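Local coordinates for protein Exo-alpha-sialidase (PDB 2VO8) that belongs to the family 33 glycoside hydrolases, probably releases terminal sialic acids, and carries a cohesin module that probably mediates high-affinity toxin complex formation, at residues Thr8-Ile14 and His127-Ser133. Numbering follows the deposited sequence.
Sequences TVGNSTI and HDLELSS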
# COMPACT_ATOMS: atom_id res chain seq x y z
N THR A 8 4.10 10.57 -14.75
CA THR A 8 4.04 9.26 -14.05
C THR A 8 4.31 8.07 -14.98
O THR A 8 4.13 8.18 -16.19
CB THR A 8 2.64 9.01 -13.39
OG1 THR A 8 1.61 8.95 -14.41
CG2 THR A 8 2.34 10.08 -12.37
N VAL A 9 4.73 6.95 -14.41
CA VAL A 9 5.10 5.77 -15.17
C VAL A 9 4.11 4.61 -15.00
O VAL A 9 4.21 3.59 -15.68
CB VAL A 9 6.59 5.37 -14.86
CG1 VAL A 9 7.58 6.53 -15.22
CG2 VAL A 9 6.80 4.95 -13.42
N GLY A 10 3.12 4.78 -14.12
CA GLY A 10 2.18 3.71 -13.88
C GLY A 10 1.22 4.14 -12.78
O GLY A 10 1.28 5.28 -12.35
N ASN A 11 0.36 3.22 -12.37
CA ASN A 11 -0.59 3.45 -11.29
C ASN A 11 -0.26 2.66 -10.01
O ASN A 11 0.06 1.48 -10.08
CB ASN A 11 -1.96 3.02 -11.72
CG ASN A 11 -2.44 3.77 -12.98
OD1 ASN A 11 -3.04 3.17 -13.89
ND2 ASN A 11 -2.19 5.06 -13.02
N SER A 12 -0.47 3.31 -8.87
CA SER A 12 -0.52 2.55 -7.58
C SER A 12 -1.89 1.88 -7.49
O SER A 12 -2.86 2.37 -8.08
CB SER A 12 -0.25 3.45 -6.38
OG SER A 12 -1.21 4.48 -6.22
N THR A 13 -2.00 0.79 -6.72
CA THR A 13 -3.24 0.08 -6.50
C THR A 13 -3.40 -0.13 -5.02
O THR A 13 -2.42 -0.31 -4.31
CB THR A 13 -3.29 -1.28 -7.21
OG1 THR A 13 -2.23 -2.14 -6.74
CG2 THR A 13 -3.20 -1.10 -8.74
N ILE A 14 -4.64 -0.00 -4.55
CA ILE A 14 -5.01 -0.45 -3.19
C ILE A 14 -6.32 -1.22 -3.29
O ILE A 14 -7.29 -0.71 -3.84
CB ILE A 14 -5.02 0.72 -2.17
CG1 ILE A 14 -5.62 0.29 -0.81
CG2 ILE A 14 -5.70 1.99 -2.69
CD1 ILE A 14 -5.29 1.32 0.33
N HIS A 127 10.79 7.30 -10.06
CA HIS A 127 9.73 7.70 -10.97
C HIS A 127 8.37 7.69 -10.26
O HIS A 127 8.11 6.81 -9.44
CB HIS A 127 9.64 6.72 -12.11
CG HIS A 127 10.86 6.69 -12.97
ND1 HIS A 127 11.89 5.82 -12.74
CD2 HIS A 127 11.20 7.42 -14.06
CE1 HIS A 127 12.84 6.02 -13.65
NE2 HIS A 127 12.43 6.97 -14.47
N ASP A 128 7.51 8.64 -10.60
CA ASP A 128 6.20 8.72 -9.94
C ASP A 128 5.19 7.71 -10.44
O ASP A 128 5.16 7.36 -11.61
CB ASP A 128 5.58 10.10 -10.12
CG ASP A 128 6.38 11.19 -9.50
OD1 ASP A 128 7.17 10.95 -8.55
OD2 ASP A 128 6.14 12.35 -9.94
N LEU A 129 4.30 7.30 -9.53
CA LEU A 129 3.12 6.51 -9.89
C LEU A 129 1.92 7.44 -9.59
O LEU A 129 2.03 8.29 -8.75
CB LEU A 129 2.99 5.26 -9.03
CG LEU A 129 4.01 4.10 -9.17
CD1 LEU A 129 3.67 3.03 -8.18
CD2 LEU A 129 4.16 3.51 -10.59
N GLU A 130 0.82 7.22 -10.27
CA GLU A 130 -0.45 7.86 -9.89
C GLU A 130 -0.85 7.38 -8.49
O GLU A 130 -0.69 6.20 -8.18
CB GLU A 130 -1.53 7.51 -10.87
CG GLU A 130 -1.41 8.29 -12.17
CD GLU A 130 -2.69 8.28 -12.99
OE1 GLU A 130 -3.80 8.09 -12.42
OE2 GLU A 130 -2.57 8.41 -14.24
N LEU A 131 -1.37 8.30 -7.69
CA LEU A 131 -1.84 8.00 -6.35
C LEU A 131 -3.17 7.23 -6.35
O LEU A 131 -3.83 7.06 -7.36
CB LEU A 131 -1.91 9.29 -5.52
CG LEU A 131 -0.63 10.13 -5.48
CD1 LEU A 131 -0.75 11.41 -4.63
CD2 LEU A 131 0.55 9.24 -5.02
N SER A 132 -3.56 6.71 -5.20
CA SER A 132 -4.80 5.96 -5.12
C SER A 132 -5.32 5.97 -3.66
O SER A 132 -4.55 6.21 -2.73
CB SER A 132 -4.65 4.53 -5.64
OG SER A 132 -3.63 3.81 -4.92
N SER A 133 -6.61 5.72 -3.50
CA SER A 133 -7.20 5.47 -2.18
C SER A 133 -8.39 4.57 -2.33
O SER A 133 -8.87 4.34 -3.42
CB SER A 133 -7.57 6.76 -1.45
OG SER A 133 -8.66 7.41 -2.09
O HOH W 1 -3.25 5.00 -9.28
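Ser-12 and Ser-132 both set their hydroxyl between the backbone N and the carbonyl carbon (chi1 63° and 58°), and these rotations turn the two oxygens to each other across the gap between the strands. Ser-132 OG donates to Ser-12 OG at 2.8 Å, and Ser-12 OG donates in turn to a lone pair of Glu-130 O, 2.7 Å away. That carbonyl also accepts Ser-12 N in its plane (3.0 Å), so main chain and side chain of one residue clasp a single oxygen. Serine suits this buried place: its short arm bridges two strands that diverge around Leu-131, where strand 126-139 is broken. Water 1 lies between the separating strands, within hydrogen-bonding distance (2.9 Å) of both Ser-12 O and Leu-131 O. The strands 10-15 and 126-139 run parallel in the beta-sandwich of the cohesin module, joining the first strand to the last; strand 26-33 pairs with the former and strand 107-121 with the latter. Glu-130 N bonds to Gly-10 O (2.9 Å). Glycine fits there because Leu-129 CD2 lies 3.7 Å from Gly-10 C, close to where a side chain would begin. Farther back, Val-9 N reaches Asp-128 O, while the branched Val-9 lays CG2 against His-127 CB (3.6 Å), the two side chains crossing at about a right angle. Ile-14 CG2 rests 3.5 Å from Ser-132 OG.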